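Local coordinates for protein sialyltransferase 0160 (Photobacterium damselae, PDB 4R84) that transfers sialic acid from its CMP-activated donor to an acceptor sugar, probably a galactoside, as a glycosyltransferase of the GT-B structural group, at residues V260-N265 / D273-M278; A206-N211 / Y282-L287; E254-E259 / R310-S315; E121-H126 / I136-A141; V40-T45 / K194-I199. All coordinates share one frame; numbering follows the deposited sequence.

Contact 1: residues V260-N265 / D273-M278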
# COMPACT_ATOMS: atom_id res chain seq x y z
N VAL A 260 24.36 -2.82 7.97
CA VAL A 260 24.05 -1.68 7.11
C VAL A 260 25.09 -1.57 6.00
O VAL A 260 24.74 -1.41 4.82
CB VAL A 260 23.97 -0.35 7.89
CG1 VAL A 260 23.84 0.84 6.94
CG2 VAL A 260 22.80 -0.38 8.85
N SER A 261 26.37 -1.65 6.35
CA SER A 261 27.42 -1.54 5.33
C SER A 261 27.36 -2.72 4.36
O SER A 261 27.71 -2.61 3.20
CB SER A 261 28.80 -1.42 5.97
OG SER A 261 29.12 -2.56 6.75
N LEU A 262 26.91 -3.87 4.86
CA LEU A 262 26.74 -5.04 4.02
C LEU A 262 25.70 -4.76 2.92
O LEU A 262 25.94 -5.02 1.74
CB LEU A 262 26.31 -6.23 4.88
CG LEU A 262 26.52 -7.65 4.34
CD1 LEU A 262 27.94 -7.85 3.87
CD2 LEU A 262 26.17 -8.65 5.43
N LEU A 263 24.56 -4.22 3.32
CA LEU A 263 23.53 -3.83 2.36
C LEU A 263 24.05 -2.75 1.42
O LEU A 263 23.89 -2.84 0.21
CB LEU A 263 22.26 -3.37 3.09
CG LEU A 263 21.10 -2.95 2.18
CD1 LEU A 263 20.71 -4.06 1.22
CD2 LEU A 263 19.89 -2.53 3.02
N ALA A 264 24.69 -1.74 1.99
CA ALA A 264 25.23 -0.62 1.21
C ALA A 264 26.23 -1.05 0.13
O ALA A 264 26.15 -0.60 -1.02
CB ALA A 264 25.89 0.39 2.14
N ASN A 265 27.17 -1.91 0.49
CA ASN A 265 28.19 -2.35 -0.46
C ASN A 265 27.62 -3.27 -1.53
O ASN A 265 28.10 -3.28 -2.66
CB ASN A 265 29.34 -3.05 0.26
CG ASN A 265 30.11 -2.13 1.18
OD1 ASN A 265 30.10 -0.91 1.00
ND2 ASN A 265 30.77 -2.70 2.18
N ASP A 273 28.47 -10.07 -1.31
CA ASP A 273 27.91 -10.53 -0.05
C ASP A 273 26.69 -9.71 0.36
O ASP A 273 26.76 -8.48 0.45
CB ASP A 273 28.95 -10.47 1.07
CG ASP A 273 30.17 -11.34 0.78
OD1 ASP A 273 29.99 -12.46 0.26
OD2 ASP A 273 31.29 -10.90 1.09
N ALA A 274 25.58 -10.39 0.60
CA ALA A 274 24.34 -9.71 0.95
C ALA A 274 23.99 -9.97 2.41
O ALA A 274 24.34 -11.02 2.95
CB ALA A 274 23.22 -10.18 0.04
N PRO A 275 23.30 -9.01 3.05
CA PRO A 275 22.83 -9.28 4.41
C PRO A 275 21.82 -10.41 4.39
O PRO A 275 21.05 -10.52 3.44
CB PRO A 275 22.15 -7.96 4.83
CG PRO A 275 22.62 -6.97 3.87
CD PRO A 275 22.87 -7.69 2.58
N LYS A 276 21.86 -11.25 5.41
CA LYS A 276 20.88 -12.32 5.52
C LYS A 276 19.88 -11.92 6.60
O LYS A 276 20.20 -11.17 7.53
CB LYS A 276 21.54 -13.66 5.84
CG LYS A 276 20.56 -14.83 5.79
CD LYS A 276 21.19 -16.16 6.18
CE LYS A 276 20.16 -17.30 6.07
NZ LYS A 276 19.76 -17.62 4.67
N GLY A 277 18.65 -12.40 6.45
CA GLY A 277 17.63 -12.18 7.45
C GLY A 277 17.22 -10.73 7.59
O GLY A 277 17.15 -10.00 6.59
N MET A 278 16.97 -10.31 8.83
CA MET A 278 16.39 -9.01 9.12
C MET A 278 17.24 -7.88 8.58
O MET A 278 16.74 -6.79 8.29
CB MET A 278 16.16 -8.84 10.62
CG MET A 278 15.07 -9.78 11.14
SD MET A 278 13.52 -9.56 10.23
CE MET A 278 12.41 -10.64 11.13
O HOH W 1 28.33 -6.31 0.84

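Contact 2: residues A206-N211 / Y282-L287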
# COMPACT_ATOMS: atom_id res chain seq x y z
N ALA A 206 8.42 -7.85 3.47
CA ALA A 206 9.10 -9.14 3.60
C ALA A 206 10.00 -9.41 2.40
O ALA A 206 11.04 -10.07 2.53
CB ALA A 206 8.07 -10.28 3.80
N HIS A 207 9.65 -8.87 1.24
CA HIS A 207 10.39 -9.22 0.04
C HIS A 207 11.11 -8.05 -0.59
O HIS A 207 11.45 -8.11 -1.76
CB HIS A 207 9.44 -9.87 -0.95
CG HIS A 207 8.84 -11.13 -0.42
ND1 HIS A 207 7.61 -11.16 0.20
CD2 HIS A 207 9.32 -12.39 -0.36
CE1 HIS A 207 7.35 -12.39 0.60
NE2 HIS A 207 8.37 -13.16 0.26
N VAL A 208 11.36 -7.01 0.19
CA VAL A 208 12.04 -5.83 -0.32
C VAL A 208 13.41 -6.17 -0.94
O VAL A 208 13.78 -5.61 -1.98
CB VAL A 208 12.20 -4.74 0.77
CG1 VAL A 208 12.94 -5.29 1.99
CG2 VAL A 208 12.92 -3.52 0.22
N PHE A 209 14.14 -7.10 -0.33
CA PHE A 209 15.48 -7.40 -0.83
C PHE A 209 15.45 -8.19 -2.13
O PHE A 209 16.42 -8.19 -2.90
CB PHE A 209 16.30 -8.17 0.21
CG PHE A 209 17.75 -8.29 -0.16
CD1 PHE A 209 18.58 -7.19 -0.09
CD2 PHE A 209 18.27 -9.50 -0.62
CE1 PHE A 209 19.90 -7.28 -0.47
CE2 PHE A 209 19.59 -9.59 -0.99
CZ PHE A 209 20.41 -8.48 -0.91
N ASN A 210 14.35 -8.89 -2.39
CA ASN A 210 14.22 -9.58 -3.67
C ASN A 210 13.78 -8.62 -4.78
O ASN A 210 13.98 -8.92 -5.96
CB ASN A 210 13.23 -10.74 -3.56
CG ASN A 210 13.82 -11.93 -2.85
OD1 ASN A 210 15.04 -12.11 -2.79
ND2 ASN A 210 12.95 -12.78 -2.31
N ASN A 211 13.18 -7.50 -4.41
CA ASN A 211 12.59 -6.61 -5.42
C ASN A 211 13.38 -5.36 -5.78
O ASN A 211 13.37 -4.95 -6.94
CB ASN A 211 11.18 -6.18 -4.98
CG ASN A 211 10.16 -7.30 -5.05
OD1 ASN A 211 10.32 -8.27 -5.81
ND2 ASN A 211 9.11 -7.19 -4.25
N TYR A 282 15.16 -4.50 7.42
CA TYR A 282 14.91 -3.35 8.28
C TYR A 282 16.11 -2.41 8.39
O TYR A 282 16.26 -1.70 9.38
CB TYR A 282 14.48 -3.81 9.68
CG TYR A 282 13.09 -4.41 9.69
CD1 TYR A 282 11.98 -3.64 9.35
CD2 TYR A 282 12.89 -5.73 10.06
CE1 TYR A 282 10.71 -4.18 9.36
CE2 TYR A 282 11.62 -6.28 10.08
CZ TYR A 282 10.54 -5.51 9.74
OH TYR A 282 9.28 -6.06 9.75
N ASN A 283 16.94 -2.39 7.36
CA ASN A 283 18.05 -1.43 7.28
C ASN A 283 17.89 -0.40 6.17
O ASN A 283 18.80 0.41 5.94
CB ASN A 283 19.37 -2.15 7.08
CG ASN A 283 20.02 -2.54 8.38
OD1 ASN A 283 19.82 -1.89 9.41
ND2 ASN A 283 20.82 -3.60 8.34
N TRP A 284 16.78 -0.43 5.45
CA TRP A 284 16.64 0.46 4.29
C TRP A 284 16.58 1.92 4.71
O TRP A 284 17.05 2.79 3.98
CB TRP A 284 15.42 0.07 3.47
CG TRP A 284 15.68 -1.22 2.74
CD1 TRP A 284 15.47 -2.49 3.20
CD2 TRP A 284 16.25 -1.36 1.43
NE1 TRP A 284 15.87 -3.40 2.25
CE2 TRP A 284 16.35 -2.73 1.16
CE3 TRP A 284 16.68 -0.44 0.46
CZ2 TRP A 284 16.86 -3.22 -0.05
CZ3 TRP A 284 17.19 -0.93 -0.74
CH2 TRP A 284 17.27 -2.30 -0.98
N HIS A 285 16.04 2.19 5.90
CA HIS A 285 15.92 3.57 6.38
C HIS A 285 17.27 4.20 6.74
O HIS A 285 17.36 5.41 6.93
CB HIS A 285 14.98 3.63 7.58
CG HIS A 285 15.52 2.96 8.80
ND1 HIS A 285 15.83 1.62 8.84
CD2 HIS A 285 15.82 3.45 10.03
CE1 HIS A 285 16.30 1.31 10.04
NE2 HIS A 285 16.30 2.41 10.78
N LYS A 286 18.31 3.37 6.83
CA LYS A 286 19.68 3.83 7.09
C LYS A 286 20.34 4.34 5.83
O LYS A 286 21.36 5.02 5.87
CB LYS A 286 20.53 2.70 7.68
CG LYS A 286 20.13 2.19 9.06
CD LYS A 286 20.54 3.14 10.17
CE LYS A 286 19.45 4.09 10.57
NZ LYS A 286 19.91 5.01 11.65
N LEU A 287 19.76 4.00 4.69
CA LEU A 287 20.37 4.34 3.40
C LEU A 287 19.52 5.23 2.51
O LEU A 287 20.06 5.96 1.66
CB LEU A 287 20.72 3.05 2.65
CG LEU A 287 21.68 2.11 3.39
CD1 LEU A 287 21.88 0.82 2.61
CD2 LEU A 287 23.01 2.79 3.65

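Contact 3: residues E254-E259 / R310-S315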
# COMPACT_ATOMS: atom_id res chain seq x y z
N GLU A 254 22.55 -4.86 17.31
CA GLU A 254 23.97 -4.70 16.99
C GLU A 254 24.31 -5.38 15.67
O GLU A 254 25.06 -4.84 14.85
CB GLU A 254 24.84 -5.27 18.10
CG GLU A 254 26.32 -5.02 17.92
CD GLU A 254 27.14 -5.66 19.02
OE1 GLU A 254 26.64 -5.74 20.16
OE2 GLU A 254 28.28 -6.11 18.74
N THR A 255 23.75 -6.56 15.46
CA THR A 255 23.96 -7.27 14.21
C THR A 255 23.33 -6.47 13.05
O THR A 255 23.95 -6.32 11.99
CB THR A 255 23.39 -8.69 14.27
OG1 THR A 255 24.04 -9.40 15.33
CG2 THR A 255 23.63 -9.42 12.96
N LEU A 256 22.13 -5.94 13.27
CA LEU A 256 21.48 -5.10 12.26
C LEU A 256 22.36 -3.92 11.84
O LEU A 256 22.61 -3.71 10.65
CB LEU A 256 20.15 -4.54 12.77
CG LEU A 256 18.88 -5.36 12.62
CD1 LEU A 256 17.67 -4.48 12.89
CD2 LEU A 256 18.83 -5.98 11.24
N GLU A 257 22.82 -3.18 12.84
CA GLU A 257 23.70 -2.03 12.61
C GLU A 257 24.94 -2.43 11.84
O GLU A 257 25.38 -1.71 10.95
CB GLU A 257 24.11 -1.41 13.95
CG GLU A 257 23.09 -0.45 14.55
CD GLU A 257 23.37 -0.11 15.99
OE1 GLU A 257 24.37 -0.63 16.55
OE2 GLU A 257 22.60 0.69 16.59
N GLY A 258 25.48 -3.60 12.18
CA GLY A 258 26.67 -4.08 11.53
C GLY A 258 26.43 -4.47 10.08
O GLY A 258 27.37 -4.50 9.29
N GLU A 259 25.18 -4.75 9.73
CA GLU A 259 24.87 -5.18 8.38
C GLU A 259 24.43 -4.04 7.45
O GLU A 259 24.19 -4.26 6.26
CB GLU A 259 23.81 -6.28 8.42
CG GLU A 259 24.44 -7.63 8.75
CD GLU A 259 23.44 -8.70 9.06
OE1 GLU A 259 23.86 -9.87 9.23
OE2 GLU A 259 22.23 -8.39 9.16
N ARG A 310 12.02 -1.21 17.80
CA ARG A 310 11.21 0.01 17.79
C ARG A 310 12.07 1.26 17.81
O ARG A 310 11.88 2.20 17.00
CB ARG A 310 10.28 0.03 19.00
CG ARG A 310 9.39 1.26 19.07
CD ARG A 310 8.69 1.33 20.39
NE ARG A 310 9.64 1.36 21.50
CZ ARG A 310 9.30 1.20 22.77
NH1 ARG A 310 8.02 0.98 23.08
NH2 ARG A 310 10.21 1.23 23.73
N ASP A 311 13.05 1.26 18.70
CA ASP A 311 13.97 2.39 18.82
C ASP A 311 14.86 2.52 17.59
O ASP A 311 15.14 3.63 17.15
CB ASP A 311 14.83 2.24 20.08
CG ASP A 311 14.02 2.33 21.35
OD1 ASP A 311 12.89 2.88 21.31
OD2 ASP A 311 14.50 1.85 22.40
N TYR A 312 15.27 1.38 17.04
CA TYR A 312 16.15 1.34 15.88
C TYR A 312 15.46 1.89 14.64
O TYR A 312 16.10 2.55 13.81
CB TYR A 312 16.62 -0.09 15.61
CG TYR A 312 17.66 -0.21 14.51
CD1 TYR A 312 18.96 0.24 14.71
CD2 TYR A 312 17.34 -0.77 13.28
CE1 TYR A 312 19.91 0.13 13.72
CE2 TYR A 312 18.28 -0.89 12.28
CZ TYR A 312 19.57 -0.44 12.50
OH TYR A 312 20.54 -0.54 11.52
N LEU A 313 14.18 1.59 14.48
CA LEU A 313 13.44 2.11 13.33
C LEU A 313 13.03 3.55 13.54
O LEU A 313 13.00 4.35 12.60
CB LEU A 313 12.19 1.27 13.06
CG LEU A 313 12.43 -0.21 12.74
CD1 LEU A 313 11.12 -0.92 12.46
CD2 LEU A 313 13.34 -0.30 11.53
N GLY A 314 12.71 3.88 14.79
CA GLY A 314 12.33 5.24 15.13
C GLY A 314 11.16 5.75 14.32
O GLY A 314 10.14 5.07 14.16
N SER A 315 11.31 6.96 13.78
CA SER A 315 10.22 7.60 13.07
C SER A 315 9.90 6.94 11.73
O SER A 315 8.87 7.25 11.13
CB SER A 315 10.54 9.08 12.85
OG SER A 315 11.74 9.24 12.12

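Contact 4: residues E121-H126 / I136-A141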
# COMPACT_ATOMS: atom_id res chain seq x y z
N GLU A 121 7.37 6.57 -10.30
CA GLU A 121 6.89 5.77 -9.18
C GLU A 121 6.89 4.30 -9.59
O GLU A 121 6.32 3.95 -10.62
CB GLU A 121 5.49 6.21 -8.76
CG GLU A 121 5.36 7.69 -8.42
CD GLU A 121 3.91 8.11 -8.24
OE1 GLU A 121 3.04 7.22 -8.03
OE2 GLU A 121 3.64 9.33 -8.32
N VAL A 122 7.52 3.45 -8.78
CA VAL A 122 7.66 2.03 -9.15
C VAL A 122 7.00 1.18 -8.09
O VAL A 122 7.34 1.30 -6.92
CB VAL A 122 9.14 1.65 -9.30
CG1 VAL A 122 9.32 0.15 -9.68
CG2 VAL A 122 9.79 2.53 -10.38
N TYR A 123 6.06 0.33 -8.51
CA TYR A 123 5.23 -0.46 -7.60
C TYR A 123 5.44 -1.94 -7.87
O TYR A 123 5.30 -2.38 -9.00
CB TYR A 123 3.75 -0.10 -7.79
CG TYR A 123 3.43 1.33 -7.44
CD1 TYR A 123 3.62 2.36 -8.37
CD2 TYR A 123 2.96 1.64 -6.19
CE1 TYR A 123 3.33 3.69 -8.02
CE2 TYR A 123 2.66 2.94 -5.84
CZ TYR A 123 2.87 3.96 -6.76
OH TYR A 123 2.57 5.25 -6.40
N ILE A 124 5.78 -2.71 -6.83
CA ILE A 124 6.04 -4.14 -6.99
C ILE A 124 5.45 -4.91 -5.83
O ILE A 124 5.79 -4.63 -4.68
CB ILE A 124 7.54 -4.44 -7.06
CG1 ILE A 124 8.23 -3.56 -8.10
CG2 ILE A 124 7.77 -5.94 -7.39
CD1 ILE A 124 9.71 -3.44 -7.88
N ASP A 125 4.57 -5.86 -6.12
CA ASP A 125 4.00 -6.69 -5.04
C ASP A 125 3.38 -7.95 -5.60
O ASP A 125 2.81 -7.95 -6.69
CB ASP A 125 2.94 -5.93 -4.25
CG ASP A 125 2.37 -6.76 -3.11
OD1 ASP A 125 3.15 -7.44 -2.41
OD2 ASP A 125 1.14 -6.71 -2.90
N HIS A 126 3.46 -9.02 -4.81
CA HIS A 126 2.88 -10.29 -5.22
C HIS A 126 1.74 -10.69 -4.29
O HIS A 126 1.12 -11.73 -4.48
CB HIS A 126 3.95 -11.38 -5.23
CG HIS A 126 4.42 -11.77 -3.86
ND1 HIS A 126 5.23 -10.96 -3.09
CD2 HIS A 126 4.19 -12.88 -3.13
CE1 HIS A 126 5.48 -11.55 -1.94
NE2 HIS A 126 4.86 -12.72 -1.94
N ILE A 136 -4.52 2.87 -3.48
CA ILE A 136 -5.09 4.09 -2.91
C ILE A 136 -4.12 5.25 -3.10
O ILE A 136 -4.51 6.35 -3.52
CB ILE A 136 -5.38 3.93 -1.41
CG1 ILE A 136 -6.41 2.82 -1.17
CG2 ILE A 136 -5.82 5.29 -0.82
CD1 ILE A 136 -7.82 3.21 -1.51
N HIS A 137 -2.84 4.99 -2.85
CA HIS A 137 -1.85 6.04 -2.98
C HIS A 137 -1.77 6.55 -4.43
O HIS A 137 -1.68 7.77 -4.67
CB HIS A 137 -0.47 5.56 -2.54
CG HIS A 137 0.60 6.57 -2.75
ND1 HIS A 137 0.84 7.60 -1.86
CD2 HIS A 137 1.46 6.76 -3.78
CE1 HIS A 137 1.82 8.36 -2.31
NE2 HIS A 137 2.22 7.87 -3.48
N ILE A 138 -1.82 5.62 -5.38
CA ILE A 138 -1.78 5.95 -6.81
C ILE A 138 -2.96 6.83 -7.19
O ILE A 138 -2.82 7.81 -7.93
CB ILE A 138 -1.76 4.67 -7.68
CG1 ILE A 138 -0.37 4.02 -7.61
CG2 ILE A 138 -2.12 4.97 -9.13
CD1 ILE A 138 -0.24 2.66 -8.30
N ILE A 139 -4.14 6.49 -6.69
CA ILE A 139 -5.32 7.26 -7.03
C ILE A 139 -5.19 8.70 -6.51
O ILE A 139 -5.53 9.65 -7.23
CB ILE A 139 -6.58 6.58 -6.50
CG1 ILE A 139 -6.82 5.30 -7.29
CG2 ILE A 139 -7.81 7.50 -6.64
CD1 ILE A 139 -7.83 4.35 -6.62
N GLN A 140 -4.66 8.85 -5.30
CA GLN A 140 -4.39 10.18 -4.76
C GLN A 140 -3.32 10.89 -5.58
O GLN A 140 -3.43 12.07 -5.89
CB GLN A 140 -3.91 10.10 -3.31
CG GLN A 140 -4.90 9.49 -2.30
CD GLN A 140 -4.20 9.07 -0.99
OE1 GLN A 140 -2.98 8.93 -0.95
NE2 GLN A 140 -4.98 8.86 0.06
N ALA A 141 -2.26 10.15 -5.90
CA ALA A 141 -1.08 10.74 -6.54
C ALA A 141 -1.32 11.17 -7.98
O ALA A 141 -0.63 12.08 -8.48
CB ALA A 141 0.10 9.75 -6.48
O HOH W 2 3.92 9.99 -5.29

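Contact 5: residues V40-T45 / K194-I199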
# COMPACT_ATOMS: atom_id res chain seq x y z
N VAL A 40 7.44 22.69 -11.06
CA VAL A 40 7.33 22.48 -12.50
C VAL A 40 8.39 21.47 -12.91
O VAL A 40 9.59 21.66 -12.68
CB VAL A 40 7.48 23.80 -13.30
CG1 VAL A 40 7.11 23.60 -14.78
CG2 VAL A 40 6.61 24.92 -12.70
N VAL A 41 7.94 20.37 -13.51
CA VAL A 41 8.85 19.34 -13.95
C VAL A 41 9.65 19.85 -15.13
O VAL A 41 9.10 20.53 -15.99
CB VAL A 41 8.10 18.05 -14.33
CG1 VAL A 41 9.06 17.01 -14.89
CG2 VAL A 41 7.39 17.52 -13.09
N GLU A 42 10.95 19.56 -15.14
CA GLU A 42 11.82 19.92 -16.27
C GLU A 42 11.16 19.61 -17.61
O GLU A 42 10.62 18.52 -17.80
CB GLU A 42 13.16 19.18 -16.18
CG GLU A 42 14.03 19.62 -15.02
CD GLU A 42 15.40 18.97 -15.00
OE1 GLU A 42 15.63 17.91 -15.64
OE2 GLU A 42 16.29 19.54 -14.34
N THR A 43 11.23 20.59 -18.52
CA THR A 43 10.66 20.59 -19.88
C THR A 43 9.15 20.83 -19.94
O THR A 43 8.63 21.08 -21.03
CB THR A 43 10.97 19.28 -20.69
OG1 THR A 43 10.08 18.23 -20.30
CG2 THR A 43 12.43 18.84 -20.55
N GLU A 44 8.45 20.81 -18.81
CA GLU A 44 7.01 21.06 -18.83
C GLU A 44 6.72 22.56 -18.70
O GLU A 44 7.59 23.35 -18.33
CB GLU A 44 6.32 20.25 -17.72
CG GLU A 44 6.50 18.74 -17.91
CD GLU A 44 5.57 17.88 -17.08
OE1 GLU A 44 4.82 18.42 -16.24
OE2 GLU A 44 5.57 16.64 -17.28
N THR A 45 5.48 22.95 -19.01
CA THR A 45 5.08 24.35 -19.07
C THR A 45 4.15 24.72 -17.91
O THR A 45 3.27 23.95 -17.52
CB THR A 45 4.40 24.65 -20.42
OG1 THR A 45 5.33 24.41 -21.49
CG2 THR A 45 3.91 26.10 -20.49
N LYS A 194 15.81 10.81 -19.52
CA LYS A 194 15.61 12.03 -18.73
C LYS A 194 16.92 12.71 -18.36
O LYS A 194 17.95 12.06 -18.18
CB LYS A 194 14.83 11.73 -17.44
CG LYS A 194 13.50 11.03 -17.64
CD LYS A 194 12.52 11.88 -18.45
CE LYS A 194 11.14 11.25 -18.47
NZ LYS A 194 10.20 11.95 -19.40
N ASN A 195 16.88 14.03 -18.22
CA ASN A 195 18.05 14.78 -17.77
C ASN A 195 18.40 14.45 -16.32
O ASN A 195 19.58 14.31 -15.96
CB ASN A 195 17.78 16.28 -17.93
CG ASN A 195 18.84 17.14 -17.29
OD1 ASN A 195 19.99 17.17 -17.73
ND2 ASN A 195 18.43 17.89 -16.27
N ARG A 196 17.37 14.34 -15.49
CA ARG A 196 17.49 13.93 -14.09
C ARG A 196 16.28 13.08 -13.75
O ARG A 196 15.25 13.21 -14.39
CB ARG A 196 17.55 15.15 -13.15
CG ARG A 196 18.81 15.97 -13.20
CD ARG A 196 18.80 17.01 -12.08
NE ARG A 196 17.76 18.03 -12.25
CZ ARG A 196 17.02 18.52 -11.25
NH1 ARG A 196 17.16 18.05 -10.02
NH2 ARG A 196 16.10 19.46 -11.49
N LEU A 197 16.38 12.21 -12.74
CA LEU A 197 15.23 11.40 -12.36
C LEU A 197 15.21 11.08 -10.87
O LEU A 197 16.23 10.69 -10.31
CB LEU A 197 15.21 10.09 -13.17
CG LEU A 197 14.03 9.15 -12.85
CD1 LEU A 197 12.72 9.80 -13.33
CD2 LEU A 197 14.26 7.78 -13.50
N ASN A 198 14.05 11.27 -10.24
CA ASN A 198 13.78 10.73 -8.91
C ASN A 198 12.95 9.47 -9.05
O ASN A 198 11.96 9.43 -9.78
CB ASN A 198 13.02 11.74 -8.04
CG ASN A 198 13.89 12.90 -7.62
OD1 ASN A 198 15.08 12.74 -7.33
ND2 ASN A 198 13.31 14.08 -7.60
N ILE A 199 13.33 8.43 -8.32
CA ILE A 199 12.54 7.21 -8.30
C ILE A 199 11.98 6.99 -6.90
O ILE A 199 12.72 7.08 -5.92
CB ILE A 199 13.37 5.98 -8.73
CG1 ILE A 199 13.87 6.13 -10.17
CG2 ILE A 199 12.55 4.69 -8.54
CD1 ILE A 199 14.85 5.05 -10.59
O HOH W 3 14.35 15.79 -16.76
O HOH W 4 10.76 14.96 -20.42

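Contact 1: residues V260-N265 / D273-M278
Pro275 lies against one flank of helix 252-267, and its ring fills the step between Leu262 and Leu263. The packing is tight here: Pro275 CG comes within 3.4 Å of Leu263 N and touches Leu263 CB at 3.7 Å. The compact, rigid ring of a proline can sit flush on a helix backbone in this way. Leu262, its chi1 of -159° carrying CG away from the backbone N, extends alongside the loop, with Leu262 CD2 against Pro275 CA at 3.5 Å and Leu262 CD1 against Asp273 O at 3.7 Å.

Towards Asp273 the contact opens to solvent. The carboxylate turns away from the helix, leaving CB beside Leu262 CD1, and a water joins the two backbones by donating to Leu262 O (2.9 Å) and Asp273 O (2.7 Å). Leu263 continues inward to Leu287 and Phe209. The loop that follows helix 252-267 thus folds back along the helix flank before leading to strand 290-294, within the Rossmann-like sheet of the GT-B fold.

Contact 2: residues A206-N211 / Y282-L287
Val208 and Trp284 reach toward each other from well-separated backbones, Val208 CA and Trp284 CA being 9.1 Å apart, and the two side chains run alongside each other, pointing opposite ways. The valine lies over a face of the indole: CG2 stands 3.8 Å from the centroid of the five-membered ring, only 22° off its normal, which makes a CH-pi contact. Val208 CG2 is 3.6 Å from Trp284 CE2. CG1 takes the torsion between the backbone N and the carbonyl carbon (chi1 56°), and this turns Val208 CG1 to Trp284 NE1 at 3.5 Å while CG2 remains over the ring. Being beta-branched, valine covers a broad patch of indole with two methyls on a short stem.

Phe209 meets the same indole differently. Trp284 CZ2 approaches the edge of the phenyl ring, near its plane, and Phe209 CD1 is 4.3 Å from it, so the two aromatics touch more lightly than valine and tryptophan do. The indole N-H is not left to the hydrophobic surroundings, since NE1 donates to the carbonyl of Asn280. Tryptophan thus offers a large apolar surface together with one polar anchor. Around this buried contact, Leu267 of helix 252-267 and Tyr292 of strand 290-294 also touch the indole, while Phe209 of the short helix 208-211 extends to Leu263 on helix 252-267.

Contact 3: residues E254-E259 / R310-S315
This is a helix-to-helix contact made by one aromatic side chain: Tyr312, near the end of helix 307-313, reaches across to helix 252-267 and packs against Leu256 and Glu257. The backbones stay well apart, with Glu257 CA and Tyr312 CA 8.9 Å from each other, and the long reach of a tyrosine bridges that gap. A chi1 of -174° sends the ring outward from its own helix.

Leu256 approaches the CE2 side of the ring obliquely, its CD1 lying 3.7 Å from Tyr312 CE2. Both helices belong to the Rossmann-like domain of the GT-B fold that carries strands 290-294 and 317-319, and Asn283, in the loop between helix 252-267 and strand 290-294, bonds to both of them. At the CE1 side, also obliquely, the methylene CG of Glu257 comes as near as 3.3 Å to Tyr312 CE1, a snug approach. Glutamate can serve at such a boundary because its aliphatic stem packs on the aromatic; the carboxylate of this exposed residue remains alongside the ring, Glu257 OE2 being 4.0 Å from Tyr312 CE1, with its plane turned 49° from it.

The phenol OH passes close to the Glu257 backbone, where Tyr312 OH is 3.7 Å from Glu257 N, but its hydrogen-bonding partner is Asn283 OD1. The amide of the same asparagine donates to the carbonyl of Leu256, tying the tip of the tyrosine to the helix it packs on.

Contact 4: residues E121-H126 / I136-A141
Tyr123, on strand 106-125, packs on helix 129-144 inside a beta-alpha-beta unit of the Rossmann-like fold, completed by strand 149-154. Strand and helix segments run nearly antiparallel, their axes 11.4 Å apart at closest approach, a spacing that large side chains fill.

From CB, the tyrosine ring heads for the helix. Its CG, CD1 and CD2 lie against the end of Ile138: CD1 of the isoleucine sits over the ring centre, 3.6 Å from the centroid and 7° off the normal, a clear CH-pi contact. Farther out, Tyr123 CZ meets Ile138 CG1 at 3.4 Å. The slim CG1-CD1 arm of isoleucine lies flat along an aromatic face, and Tyr202 stacks with the same tyrosine.

At the tip, Tyr123 OH donates to Glu121 OE1 at 2.6 Å, on the anti side and 31° out of the carboxylate plane. That carboxylate, buried beside the small Ala141 methyl, also bonds Arg150 and Asn148, which would probably stabilise its negative charge. The phenol oxygen finally lies in the plane of the imidazole at its edge, with Tyr123 OH 3.2 Å from His137 CD2.

Contact 5: residues V40-T45 / K194-I199
The guanidinium of Arg196 presents its edge to Glu42, with OE2 of the carboxylate lying in the guanidinium plane, while the two flat groups are turned 66° against each other. The grip is side-on, and both nitrogens use one oxygen: Arg196 NH2 reaches Glu42 OE2 at 2.9 Å and Arg196 NE reaches it at 3.0 Å, in distinctly bent bonds from the same face above the carboxylate plane. A bend at chi3 (-67°) swings the arginine end round to make this salt bridge. The other oxygen faces the amide of Asn195, whose ND2 donates to Glu42 OE1 at 2.9 Å in a nearly straight bond (169°) on the syn side. A water also donates to OE1.

Glutamate's extended chain carries a two-oxygen acceptor from the type II turn Val41-Glu44 to several donors, and these would probably hold it ionised although it is buried. Leu88 N adds another bond to OE2, Leu88 O accepts from Asn195 ND2, and Asp91 pairs with Arg196 NH1. The contact thereby links the turn after strand 31-41 to the approach to strand 197-204, both strands pairing in parallel with the long strand 106-125, whose Val115 and Ala117 touch Glu42 and Arg196 respectively.

How the contacts relate
Contacts 1, 2 and 3 form one continuous cluster: contacts 1 and 3 share helix 252-267, and the loop segment 282-287 of contact 2 touches both. Contact 2 is the buried member and is apolar and aromatic, whereas contacts 1 and 3 lie farther out and mix apolar packing with a bridging water or an exposed carboxylate. Contact 4 is the most central, its centre about 7 Å from that of the chain, and combines CH-pi packing with buried polar bonds. Contact 5, its centre about 25 Å from the chain's, relies on charge and joins the two family regions. It meets contact 4 through Val122 and Ile199 in the same sheet, and contact 4 meets contact 2 through His126 and His207.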